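Local coordinates for protein HTH-type transcriptional activator AmpR (Pseudomonas aeruginosa PAO1, PDB 5MMH) that activates transcription of the beta-lactamase gene ampC by binding its promoter, and senses cell-wall-derived muropeptides through the LysR-type effector domain that makes up this chain, at residues G20-G25 against L76-A81; V24-P29 against A157-R162; A99-H104 against L117-A122. All coordinates share one frame; numbering follows the deposited sequence.

Interaction 1 (G20-G25 against L76-A81); sequences GTFTVG and LALFEA
Phe22 and Phe79 reach each other from helix 20-37 and strand 73-86 through different first torsions. In Phe22 the ring lies trans to the main-chain nitrogen (chi1 -177°), which carries it toward the strand. In Phe79 the ring sits between the main-chain nitrogen and the carbonyl carbon (chi1 51°), a crowded position that brings the end of the ring nearer to the helix than its CB bond alone would. The two rings meet at a slant, CE2 of Phe22 lying 3.6 Å from CZ of Phe79 and 4.1 Å from its CE2. Leu78 comes to the same ring from the neighbouring strand position, with its CD1 4.3 Å from CZ of Phe22. The backbones stay well apart; the nearest CA atoms, those of Phe22 and Ala81, are 10.2 Å from each other, and the side chains of Phe22, Leu78 and Phe79 span the gap. Trp26, one turn further along the helix, meets both phenyl rings, and Tyr182 of the adjoining strand 181-187 meets that of Phe22, making an aromatic cluster. Helix 20-37 directly follows strand 13-19 and packs here on the mixed sheet of the LysR effector domain, a member of the periplasmic-binding-protein clan. All three touching residues are buried. Between these two segments the contact is apolar, and no hydrogen bond of theirs fixes how the rings are turned; the helix start is tied to the sheet elsewhere, by the backbone bond of Gly20 with His48.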
ATOM      1  N   GLY A  20       1.528  -2.816  -6.122  1.00 21.11           N
ATOM      2  CA  GLY A  20       0.254  -2.160  -5.879  1.00 16.90           C
ATOM      3  C   GLY A  20       0.173  -0.776  -6.483  1.00 11.08           C
ATOM      4  O   GLY A  20      -0.831  -0.414  -7.104  1.00 12.87           O
ATOM      5  N   THR A  21       1.243  -0.001  -6.348  1.00 12.60           N
ATOM      6  CA  THR A  21       1.279   1.351  -6.904  1.00 16.35           C
ATOM      7  C   THR A  21       1.036   1.346  -8.407  1.00 21.81           C
ATOM      8  O   THR A  21       0.299   2.195  -8.929  1.00 18.02           O
ATOM      9  CB  THR A  21       2.628   2.002  -6.579  1.00 18.15           C
ATOM     10  OG1 THR A  21       2.769   2.080  -5.152  1.00 22.21           O
ATOM     11  CG2 THR A  21       2.750   3.419  -7.203  1.00 13.83           C
ATOM     12  N   PHE A  22       1.642   0.392  -9.117  1.00 16.79           N
ATOM     13  CA  PHE A  22       1.420   0.262 -10.558  1.00 17.18           C
ATOM     14  C   PHE A  22       0.000  -0.205 -10.871  1.00 15.20           C
ATOM     15  O   PHE A  22      -0.589   0.195 -11.882  1.00 14.21           O
ATOM     16  CB  PHE A  22       2.446  -0.719 -11.127  1.00 11.53           C
ATOM     17  CG  PHE A  22       2.392  -0.906 -12.616  1.00 11.95           C
ATOM     18  CD1 PHE A  22       1.560  -1.860 -13.182  1.00  9.77           C
ATOM     19  CD2 PHE A  22       3.251  -0.199 -13.442  1.00 10.89           C
ATOM     20  CE1 PHE A  22       1.557  -2.072 -14.569  1.00 10.78           C
ATOM     21  CE2 PHE A  22       3.237  -0.400 -14.813  1.00 13.80           C
ATOM     22  CZ  PHE A  22       2.391  -1.330 -15.369  1.00  9.14           C
ATOM     23  N   THR A  23      -0.565  -1.074 -10.036  1.00 15.37           N
ATOM     24  CA  THR A  23      -1.892  -1.608 -10.340  1.00 14.84           C
ATOM     25  C   THR A  23      -2.961  -0.525 -10.266  1.00 14.47           C
ATOM     26  O   THR A  23      -3.783  -0.388 -11.181  1.00 13.78           O
ATOM     27  CB  THR A  23      -2.225  -2.758  -9.395  1.00 16.03           C
ATOM     28  OG1 THR A  23      -1.232  -3.769  -9.528  1.00 15.04           O
ATOM     29  CG2 THR A  23      -3.586  -3.363  -9.726  1.00 18.55           C
ATOM     30  N   VAL A  24      -2.974   0.256  -9.186  1.00 13.07           N
ATOM     31  CA  VAL A  24      -4.063   1.216  -9.017  1.00 16.66           C
ATOM     32  C   VAL A  24      -3.755   2.523  -9.731  1.00 15.75           C
ATOM     33  O   VAL A  24      -4.671   3.169 -10.232  1.00 19.61           O
ATOM     34  CB  VAL A  24      -4.416   1.467  -7.533  1.00 14.85           C
ATOM     35  CG1 VAL A  24      -4.818   0.179  -6.866  1.00 18.47           C
ATOM     36  CG2 VAL A  24      -3.273   2.078  -6.789  1.00 13.66           C
ATOM     37  N   GLY A  25      -2.483   2.914  -9.835  1.00 16.01           N
ATOM     38  CA  GLY A  25      -2.174   4.133 -10.566  1.00 14.20           C
ATOM     39  C   GLY A  25      -2.195   4.011 -12.086  1.00 22.78           C
ATOM     40  O   GLY A  25      -2.315   5.039 -12.766  1.00 16.44           O
ATOM     41  N   LEU A  76      11.252  -7.779 -19.269  1.00 20.40           N
ATOM     42  CA  LEU A  76      11.026  -6.881 -20.396  1.00 24.19           C
ATOM     43  C   LEU A  76      10.685  -5.489 -19.884  1.00 20.53           C
ATOM     44  O   LEU A  76       9.724  -5.325 -19.121  1.00 15.07           O
ATOM     45  CB  LEU A  76       9.879  -7.371 -21.283  1.00 17.41           C
ATOM     46  CG  LEU A  76      10.073  -8.409 -22.386  1.00 33.51           C
ATOM     47  CD1 LEU A  76      11.251  -9.341 -22.110  1.00 33.88           C
ATOM     48  CD2 LEU A  76       8.777  -9.205 -22.586  1.00 24.44           C
ATOM     49  N   ALA A  77      11.432  -4.487 -20.332  1.00 15.29           N
ATOM     50  CA  ALA A  77      11.179  -3.127 -19.872  1.00 16.97           C
ATOM     51  C   ALA A  77       9.837  -2.612 -20.373  1.00 18.93           C
ATOM     52  O   ALA A  77       9.448  -2.855 -21.519  1.00 19.16           O
ATOM     53  CB  ALA A  77      12.281  -2.197 -20.337  1.00 23.64           C
ATOM     54  N   LEU A  78       9.116  -1.906 -19.502  1.00 12.17           N
ATOM     55  CA  LEU A  78       7.889  -1.216 -19.901  1.00 15.30           C
ATOM     56  C   LEU A  78       8.133   0.276 -20.111  1.00 16.23           C
ATOM     57  O   LEU A  78       8.022   0.755 -21.245  1.00 17.00           O
ATOM     58  CB  LEU A  78       6.773  -1.465 -18.869  1.00 19.38           C
ATOM     59  CG  LEU A  78       6.492  -2.961 -18.642  1.00 17.66           C
ATOM     60  CD1 LEU A  78       5.646  -3.250 -17.390  1.00 13.89           C
ATOM     61  CD2 LEU A  78       5.843  -3.549 -19.888  1.00 13.15           C
ATOM     62  N   PHE A  79       8.511   1.005 -19.055  1.00 10.72           N
ATOM     63  CA  PHE A  79       8.803   2.431 -19.136  1.00 13.07           C
ATOM     64  C   PHE A  79       9.474   2.877 -17.838  1.00 17.91           C
ATOM     65  O   PHE A  79       9.304   2.244 -16.792  1.00 16.88           O
ATOM     66  CB  PHE A  79       7.530   3.263 -19.426  1.00 10.02           C
ATOM     67  CG  PHE A  79       6.342   2.980 -18.487  1.00 16.80           C
ATOM     68  CD1 PHE A  79       6.225   3.627 -17.272  1.00 16.28           C
ATOM     69  CD2 PHE A  79       5.321   2.117 -18.864  1.00 11.97           C
ATOM     70  CE1 PHE A  79       5.131   3.390 -16.417  1.00 20.48           C
ATOM     71  CE2 PHE A  79       4.224   1.874 -18.026  1.00 17.68           C
ATOM     72  CZ  PHE A  79       4.127   2.506 -16.799  1.00 16.79           C
ATOM     73  N   GLU A  80      10.251   3.960 -17.933  1.00 14.69           N
ATOM     74  CA  GLU A  80      10.889   4.599 -16.784  1.00 24.65           C
ATOM     75  C   GLU A  80       9.857   5.195 -15.831  1.00 21.13           C
ATOM     76  O   GLU A  80       8.787   5.656 -16.239  1.00 19.81           O
ATOM     77  CB  GLU A  80      11.815   5.748 -17.224  1.00 27.14           C
ATOM     78  CG  GLU A  80      13.128   5.390 -17.881  1.00 40.82           C
ATOM     79  CD  GLU A  80      13.908   6.630 -18.357  1.00 52.55           C
ATOM     80  OE1 GLU A  80      14.425   7.371 -17.492  1.00 53.71           O
ATOM     81  OE2 GLU A  80      13.994   6.875 -19.589  1.00 49.66           O
ATOM     82  N   ALA A  81      10.203   5.238 -14.551  1.00 20.04           N
ATOM     83  CA  ALA A  81       9.386   5.940 -13.559  1.00 21.34           C
ATOM     84  C   ALA A  81      10.305   6.853 -12.766  1.00 17.43           C
ATOM     85  O   ALA A  81      10.762   6.490 -11.673  1.00 25.26           O
ATOM     86  CB  ALA A  81       8.631   4.969 -12.650  1.00 25.10           C
TER

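Interaction 2 (V24-P29 against A157-R162); sequences VGWLLP and AAMFAR
After Val24, whose carbonyl oxygen takes a hydrogen bond from Gln148 of the second subunit, Gly25 brings its CA to 4.7 Å from the CA of Met159. The contact joins helix 20-37 to the turn between strand 153-156 and helix 161-165, beside the homodimer interface. At Gly25 itself the CA points a C-H at the carbonyl oxygen of Met159, a CA-H...O contact of 3.5 Å between Gly25 CA and Met159 O, bent to 135° at the hydrogen. The carbonyl oxygen of Gly25 is used by water: one water donates to Gly25 O at 2.6 Å and to Ala158 O at 3.0 Å, bridging the two backbones. A second water gives Gly25 O a weak, long bond and accepts from Arg162 N at 3.1 Å, near the start of helix 161-165. Trp26 follows with the side-chain contact. Its CB is 3.8 Å from CE of Met159, and the same methyl lies 4.0 Å from both CG and CD1 of the indole. Bends at chi2 (-72°) and chi3 (116°) curl the thioether round to bring that methyl to the base of the indole, while SD stays a little farther from Trp26 CB, at 4.1 Å. The two side chains cross at a slant. The indole also has a cation-pi partner in Arg30. Further on, Leu28 and Pro29 pack on Ala145 and Gln148 of the second subunit, and Arg162 meets that same Gln148. The chemistry thus divides in two: a methyl-to-indole contact on the apolar side, and a main-chain junction in which water, rather than a direct hydrogen bond, satisfies carbonyl oxygens of both segments.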
ATOM      1  N   VAL A  24      -2.974   0.256  -9.186  1.00 13.07           N
ATOM      2  CA  VAL A  24      -4.063   1.216  -9.017  1.00 16.66           C
ATOM      3  C   VAL A  24      -3.755   2.523  -9.731  1.00 15.75           C
ATOM      4  O   VAL A  24      -4.671   3.169 -10.232  1.00 19.61           O
ATOM      5  CB  VAL A  24      -4.416   1.467  -7.533  1.00 14.85           C
ATOM      6  CG1 VAL A  24      -4.818   0.179  -6.866  1.00 18.47           C
ATOM      7  CG2 VAL A  24      -3.273   2.078  -6.789  1.00 13.66           C
ATOM      8  N   GLY A  25      -2.483   2.914  -9.835  1.00 16.01           N
ATOM      9  CA  GLY A  25      -2.174   4.133 -10.566  1.00 14.20           C
ATOM     10  C   GLY A  25      -2.195   4.011 -12.086  1.00 22.78           C
ATOM     11  O   GLY A  25      -2.315   5.039 -12.766  1.00 16.44           O
ATOM     12  N   TRP A  26      -2.074   2.790 -12.644  1.00 16.12           N
ATOM     13  CA  TRP A  26      -1.838   2.649 -14.091  1.00 13.32           C
ATOM     14  C   TRP A  26      -2.532   1.463 -14.753  1.00 11.96           C
ATOM     15  O   TRP A  26      -3.199   1.620 -15.776  1.00 14.59           O
ATOM     16  CB  TRP A  26      -0.331   2.552 -14.373  1.00 13.72           C
ATOM     17  CG  TRP A  26       0.050   2.778 -15.824  1.00 16.85           C
ATOM     18  CD1 TRP A  26       0.358   3.975 -16.414  1.00 19.34           C
ATOM     19  CD2 TRP A  26       0.160   1.784 -16.858  1.00 11.83           C
ATOM     20  NE1 TRP A  26       0.653   3.791 -17.747  1.00 13.86           N
ATOM     21  CE2 TRP A  26       0.541   2.458 -18.047  1.00 16.72           C
ATOM     22  CE3 TRP A  26      -0.039   0.400 -16.901  1.00  9.04           C
ATOM     23  CZ2 TRP A  26       0.728   1.793 -19.253  1.00 12.88           C
ATOM     24  CZ3 TRP A  26       0.164  -0.264 -18.084  1.00 14.87           C
ATOM     25  CH2 TRP A  26       0.553   0.431 -19.258  1.00 15.11           C
ATOM     26  N   LEU A  27      -2.383   0.263 -14.202  1.00 14.24           N
ATOM     27  CA  LEU A  27      -2.907  -0.907 -14.896  1.00 14.92           C
ATOM     28  C   LEU A  27      -4.431  -0.924 -14.903  1.00 19.05           C
ATOM     29  O   LEU A  27      -5.051  -1.192 -15.944  1.00 15.88           O
ATOM     30  CB  LEU A  27      -2.370  -2.181 -14.251  1.00 13.05           C
ATOM     31  CG  LEU A  27      -2.715  -3.474 -14.967  1.00 10.73           C
ATOM     32  CD1 LEU A  27      -2.089  -3.503 -16.384  1.00  9.71           C
ATOM     33  CD2 LEU A  27      -2.252  -4.662 -14.143  1.00 11.63           C
ATOM     34  N   LEU A  28      -5.052  -0.658 -13.754  1.00 14.77           N
ATOM     35  CA  LEU A  28      -6.493  -0.844 -13.602  1.00 17.66           C
ATOM     36  C   LEU A  28      -7.279   0.139 -14.462  1.00 15.68           C
ATOM     37  O   LEU A  28      -8.326  -0.251 -14.995  1.00 17.82           O
ATOM     38  CB  LEU A  28      -6.922  -0.722 -12.133  1.00 16.24           C
ATOM     39  CG  LEU A  28      -6.655  -1.890 -11.173  1.00 19.35           C
ATOM     40  CD1 LEU A  28      -7.248  -1.588  -9.806  1.00 26.93           C
ATOM     41  CD2 LEU A  28      -7.192  -3.218 -11.669  1.00 18.80           C
ATOM     42  N   PRO A  29      -6.848   1.404 -14.600  1.00 17.98           N
ATOM     43  CA  PRO A  29      -7.494   2.296 -15.586  1.00 19.06           C
ATOM     44  C   PRO A  29      -7.486   1.774 -17.015  1.00 24.41           C
ATOM     45  O   PRO A  29      -8.326   2.206 -17.813  1.00 25.16           O
ATOM     46  CB  PRO A  29      -6.679   3.594 -15.485  1.00 15.97           C
ATOM     47  CG  PRO A  29      -6.173   3.605 -14.078  1.00 25.36           C
ATOM     48  CD  PRO A  29      -5.927   2.158 -13.714  1.00 18.43           C
ATOM     49  N   ALA A 157       5.888  10.352 -10.144  1.00 22.14           N
ATOM     50  CA  ALA A 157       4.746  11.221 -10.445  1.00 30.99           C
ATOM     51  C   ALA A 157       3.741  10.529 -11.350  1.00 27.27           C
ATOM     52  O   ALA A 157       2.526  10.704 -11.195  1.00 26.52           O
ATOM     53  CB  ALA A 157       5.213  12.519 -11.117  1.00 28.32           C
ATOM     54  N   ALA A 158       4.234   9.738 -12.302  1.00 27.92           N
ATOM     55  CA  ALA A 158       3.380   9.108 -13.297  1.00 29.96           C
ATOM     56  C   ALA A 158       2.471   8.046 -12.702  1.00 23.72           C
ATOM     57  O   ALA A 158       1.584   7.552 -13.397  1.00 26.84           O
ATOM     58  CB  ALA A 158       4.242   8.509 -14.406  1.00 22.29           C
ATOM     59  N   MET A 159       2.657   7.690 -11.439  1.00 23.40           N
ATOM     60  CA  MET A 159       1.749   6.771 -10.777  1.00 25.29           C
ATOM     61  C   MET A 159       0.695   7.483  -9.935  1.00 23.14           C
ATOM     62  O   MET A 159      -0.223   6.829  -9.432  1.00 20.46           O
ATOM     63  CB  MET A 159       2.557   5.792  -9.922  1.00 21.95           C
ATOM     64  CG  MET A 159       3.516   4.926 -10.761  1.00 21.20           C
ATOM     65  SD  MET A 159       2.638   3.676 -11.730  1.00 26.02           S
ATOM     66  CE  MET A 159       2.975   4.167 -13.421  1.00 15.76           C
ATOM     67  N   PHE A 160       0.779   8.801  -9.795  1.00 20.25           N
ATOM     68  CA  PHE A 160      -0.170   9.560  -8.985  1.00 24.40           C
ATOM     69  C   PHE A 160      -0.731  10.715  -9.792  1.00 29.32           C
ATOM     70  O   PHE A 160      -0.903  11.832  -9.301  1.00 24.87           O
ATOM     71  CB  PHE A 160       0.488  10.019  -7.689  1.00 20.80           C
ATOM     72  CG  PHE A 160       0.934   8.880  -6.840  1.00 22.87           C
ATOM     73  CD1 PHE A 160       0.035   8.230  -6.004  1.00 18.99           C
ATOM     74  CD2 PHE A 160       2.230   8.413  -6.919  1.00 21.92           C
ATOM     75  CE1 PHE A 160       0.440   7.150  -5.255  1.00 20.02           C
ATOM     76  CE2 PHE A 160       2.641   7.332  -6.161  1.00 18.32           C
ATOM     77  CZ  PHE A 160       1.756   6.698  -5.346  1.00 11.77           C
ATOM     78  N   ALA A 161      -1.025  10.427 -11.060  1.00 26.64           N
ATOM     79  CA  ALA A 161      -1.473  11.440 -12.005  1.00 32.74           C
ATOM     80  C   ALA A 161      -2.850  11.964 -11.637  1.00 34.08           C
ATOM     81  O   ALA A 161      -3.096  13.174 -11.671  1.00 40.21           O
ATOM     82  CB  ALA A 161      -1.495  10.844 -13.408  1.00 34.56           C
ATOM     83  N   ARG A 162      -3.769  11.055 -11.323  1.00 36.13           N
ATOM     84  CA  ARG A 162      -5.098  11.433 -10.865  1.00 35.32           C
ATOM     85  C   ARG A 162      -5.020  12.439  -9.726  1.00 39.04           C
ATOM     86  O   ARG A 162      -5.587  13.538  -9.799  1.00 35.50           O
ATOM     87  CB  ARG A 162      -5.850  10.183 -10.415  1.00 40.39           C
ATOM     88  CG  ARG A 162      -6.810   9.613 -11.434  1.00 47.24           C
ATOM     89  CD  ARG A 162      -8.125   9.390 -10.774  1.00 54.94           C
ATOM     90  NE  ARG A 162      -8.937   8.355 -11.416  1.00 47.84           N
ATOM     91  CZ  ARG A 162     -10.110   7.924 -10.960  1.00 52.85           C
ATOM     92  NH1 ARG A 162     -10.610   8.438  -9.847  1.00 49.09           N
ATOM     93  NH2 ARG A 162     -10.760   6.981 -11.617  1.00 53.31           N
TER
HETATM   94  O   HOH W   1      -1.279   7.421 -12.674  1.00 34.75           O
HETATM   95  O   HOH W   2      -3.097   7.995 -11.076  1.00 58.79           O

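Interaction 3 (A99-H104 against L117-A122); sequences ADLLQH and LWFQAA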
ATOM      1  N   ALA A  99      16.385  23.279  -0.619  1.00 42.20           N
ATOM      2  CA  ALA A  99      17.128  23.299   0.641  1.00 43.44           C
ATOM      3  C   ALA A  99      16.198  23.304   1.850  1.00 40.17           C
ATOM      4  O   ALA A  99      16.560  22.780   2.912  1.00 42.58           O
ATOM      5  CB  ALA A  99      18.069  24.503   0.676  1.00 38.93           C
ATOM      6  N   ASP A 100      14.994  23.874   1.701  1.00 34.77           N
ATOM      7  CA  ASP A 100      13.981  23.841   2.755  1.00 37.64           C
ATOM      8  C   ASP A 100      13.539  22.429   3.130  1.00 40.17           C
ATOM      9  O   ASP A 100      12.880  22.253   4.162  1.00 35.49           O
ATOM     10  CB  ASP A 100      12.744  24.638   2.325  1.00 37.51           C
ATOM     11  CG  ASP A 100      13.012  26.124   2.185  1.00 47.20           C
ATOM     12  OD1 ASP A 100      12.275  26.783   1.422  1.00 52.78           O
ATOM     13  OD2 ASP A 100      13.935  26.638   2.853  1.00 49.67           O
ATOM     14  N   LEU A 101      13.851  21.425   2.310  1.00 41.11           N
ATOM     15  CA  LEU A 101      13.295  20.096   2.539  1.00 35.77           C
ATOM     16  C   LEU A 101      13.780  19.488   3.846  1.00 39.47           C
ATOM     17  O   LEU A 101      13.080  18.649   4.426  1.00 40.86           O
ATOM     18  CB  LEU A 101      13.647  19.171   1.382  1.00 28.07           C
ATOM     19  CG  LEU A 101      12.816  19.372   0.125  1.00 32.59           C
ATOM     20  CD1 LEU A 101      13.498  18.633  -1.004  1.00 29.11           C
ATOM     21  CD2 LEU A 101      11.407  18.856   0.343  1.00 28.82           C
ATOM     22  N   LEU A 102      14.963  19.879   4.330  1.00 36.95           N
ATOM     23  CA  LEU A 102      15.461  19.264   5.558  1.00 41.59           C
ATOM     24  C   LEU A 102      14.734  19.752   6.809  1.00 37.42           C
ATOM     25  O   LEU A 102      15.007  19.242   7.903  1.00 40.10           O
ATOM     26  CB  LEU A 102      16.972  19.480   5.693  1.00 43.87           C
ATOM     27  CG  LEU A 102      17.856  18.680   4.720  1.00 46.86           C
ATOM     28  CD1 LEU A 102      19.324  18.968   4.973  1.00 48.22           C
ATOM     29  CD2 LEU A 102      17.597  17.173   4.788  1.00 42.99           C
ATOM     30  N   GLN A 103      13.807  20.702   6.671  1.00 32.31           N
ATOM     31  CA  GLN A 103      12.914  21.116   7.748  1.00 45.16           C
ATOM     32  C   GLN A 103      11.687  20.226   7.878  1.00 42.25           C
ATOM     33  O   GLN A 103      10.824  20.504   8.722  1.00 38.32           O
ATOM     34  CB  GLN A 103      12.433  22.552   7.526  1.00 45.98           C
ATOM     35  CG  GLN A 103      13.513  23.606   7.540  1.00 48.52           C
ATOM     36  CD  GLN A 103      12.964  24.956   7.149  1.00 56.55           C
ATOM     37  OE1 GLN A 103      11.834  25.302   7.509  1.00 62.62           O
ATOM     38  NE2 GLN A 103      13.747  25.723   6.392  1.00 52.62           N
ATOM     39  N   HIS A 104      11.571  19.199   7.051  1.00 31.86           N
ATOM     40  CA  HIS A 104      10.409  18.335   7.033  1.00 28.93           C
ATOM     41  C   HIS A 104      10.859  16.891   7.184  1.00 35.16           C
ATOM     42  O   HIS A 104      11.997  16.534   6.874  1.00 34.40           O
ATOM     43  CB  HIS A 104       9.604  18.489   5.729  1.00 33.22           C
ATOM     44  CG  HIS A 104       8.919  19.813   5.584  1.00 37.59           C
ATOM     45  ND1 HIS A 104       9.565  20.942   5.123  1.00 34.34           N
ATOM     46  CD2 HIS A 104       7.644  20.189   5.848  1.00 36.78           C
ATOM     47  CE1 HIS A 104       8.717  21.956   5.113  1.00 40.17           C
ATOM     48  NE2 HIS A 104       7.546  21.526   5.546  1.00 42.79           N
ATOM     49  N   LEU A 117      20.303  10.648  -4.223  1.00 28.84           N
ATOM     50  CA  LEU A 117      20.345  10.773  -5.680  1.00 29.18           C
ATOM     51  C   LEU A 117      19.537  11.966  -6.150  1.00 28.66           C
ATOM     52  O   LEU A 117      19.973  12.703  -7.040  1.00 24.57           O
ATOM     53  CB  LEU A 117      19.839   9.497  -6.345  1.00 30.60           C
ATOM     54  CG  LEU A 117      20.911   8.416  -6.509  1.00 38.13           C
ATOM     55  CD1 LEU A 117      20.336   7.135  -7.086  1.00 35.30           C
ATOM     56  CD2 LEU A 117      22.034   8.946  -7.389  1.00 33.75           C
ATOM     57  N   TRP A 118      18.365  12.189  -5.546  1.00 25.78           N
ATOM     58  CA  TRP A 118      17.526  13.295  -5.988  1.00 23.73           C
ATOM     59  C   TRP A 118      18.135  14.638  -5.618  1.00 29.82           C
ATOM     60  O   TRP A 118      18.082  15.582  -6.415  1.00 27.32           O
ATOM     61  CB  TRP A 118      16.132  13.181  -5.392  1.00 23.12           C
ATOM     62  CG  TRP A 118      15.198  14.261  -5.880  1.00 23.02           C
ATOM     63  CD1 TRP A 118      14.359  14.185  -6.953  1.00 25.06           C
ATOM     64  CD2 TRP A 118      14.994  15.558  -5.303  1.00 22.92           C
ATOM     65  NE1 TRP A 118      13.647  15.348  -7.084  1.00 23.89           N
ATOM     66  CE2 TRP A 118      14.015  16.209  -6.082  1.00 26.09           C
ATOM     67  CE3 TRP A 118      15.535  16.231  -4.199  1.00 23.54           C
ATOM     68  CZ2 TRP A 118      13.577  17.505  -5.804  1.00 27.74           C
ATOM     69  CZ3 TRP A 118      15.095  17.525  -3.920  1.00 21.56           C
ATOM     70  CH2 TRP A 118      14.126  18.142  -4.715  1.00 28.33           C
ATOM     71  N   PHE A 119      18.683  14.755  -4.404  1.00 26.25           N
ATOM     72  CA  PHE A 119      19.330  16.002  -4.009  1.00 29.59           C
ATOM     73  C   PHE A 119      20.445  16.361  -4.988  1.00 32.21           C
ATOM     74  O   PHE A 119      20.553  17.509  -5.431  1.00 27.63           O
ATOM     75  CB  PHE A 119      19.867  15.896  -2.577  1.00 29.27           C
ATOM     76  CG  PHE A 119      18.815  16.123  -1.508  1.00 32.19           C
ATOM     77  CD1 PHE A 119      17.869  17.132  -1.642  1.00 30.69           C
ATOM     78  CD2 PHE A 119      18.763  15.316  -0.381  1.00 34.21           C
ATOM     79  CE1 PHE A 119      16.893  17.336  -0.666  1.00 34.35           C
ATOM     80  CE2 PHE A 119      17.796  15.512   0.603  1.00 34.82           C
ATOM     81  CZ  PHE A 119      16.856  16.522   0.463  1.00 28.71           C
ATOM     82  N   GLN A 120      21.272  15.378  -5.351  1.00 29.82           N
ATOM     83  CA  GLN A 120      22.260  15.575  -6.404  1.00 32.23           C
ATOM     84  C   GLN A 120      21.625  16.185  -7.641  1.00 32.47           C
ATOM     85  O   GLN A 120      22.001  17.274  -8.080  1.00 35.61           O
ATOM     86  CB  GLN A 120      22.901  14.248  -6.761  1.00 34.64           C
ATOM     87  CG  GLN A 120      24.020  13.828  -5.880  1.00 41.16           C
ATOM     88  CD  GLN A 120      24.832  12.769  -6.566  1.00 49.10           C
ATOM     89  OE1 GLN A 120      24.545  12.404  -7.715  1.00 42.20           O
ATOM     90  NE2 GLN A 120      25.853  12.267  -5.885  1.00 53.96           N
ATOM     91  N   ALA A 121      20.634  15.496  -8.205  1.00 27.55           N
ATOM     92  CA  ALA A 121      19.963  16.001  -9.396  1.00 30.02           C
ATOM     93  C   ALA A 121      19.467  17.433  -9.215  1.00 31.31           C
ATOM     94  O   ALA A 121      19.357  18.179 -10.193  1.00 38.19           O
ATOM     95  CB  ALA A 121      18.806  15.079  -9.769  1.00 26.11           C
ATOM     96  N   ALA A 122      19.169  17.839  -7.988  1.00 37.11           N
ATOM     97  CA  ALA A 122      18.745  19.208  -7.716  1.00 38.77           C
ATOM     98  C   ALA A 122      19.913  20.161  -7.497  1.00 34.75           C
ATOM     99  O   ALA A 122      19.683  21.353  -7.286  1.00 39.11           O
ATOM    100  CB  ALA A 122      17.828  19.255  -6.487  1.00 29.87           C
TER
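Leu101 meets Trp118 at about a right angle and Phe119 at a slant, and its CD1 touches both rings. That methyl lies 3.5 Å from CZ3 of Trp118 and 3.8 Å from its CH2, at the far end of the six-membered ring. The same CD1 of Leu101 is 3.6 Å from CE1 of Phe119. The two rings reach it from consecutive helix positions through different first torsions: the indole is trans to the main-chain nitrogen (chi1 -177°), whereas the phenyl is trans to the carbonyl carbon (chi1 -81°). Phe119 CD1 lies in the plane of the indole at its edge, and Ala122 CB lies above one face of the indole, toward the rim. Leu102 adds a looser touch, its CD2 4.4 Å from CZ of Phe119. NE1, on the five-membered ring, gives a hydrogen bond to Thr175 O. All these contacts between the segments are apolar. About 21 Å from the centre of this effector domain, they lay helix 114-121 against the 3-10 turn of 99-103, closing the short run that passes through strand 106-109; Leu95 and Val152 also pack on Leu101, while Trp115 of the same helix meets the ring of Phe119.

In the fold
Interactions 1 and 2 form one continuous region around helix 20-37, their centres 8 Å apart. They share Val24 and Gly25, and Phe79 CE2 of the first lies 3.7 Å from Trp26 CZ2 of the second, while Thr21 CG2 packs on Met159 CB at 3.6 Å. Interaction 3 stands apart, about 25 Å from each of the others between centres and about 10 Å between nearest atoms. Its segments flank strand 106-109 in the chain, one of the pair with 133-136, whereas interaction 1 joins the helix to the six-stranded sheet. All three belong to the effector domain that recognises muropeptides, though none can be assigned to the muropeptide site from the residues involved. Interaction 2 also borders the second subunit of the homodimer.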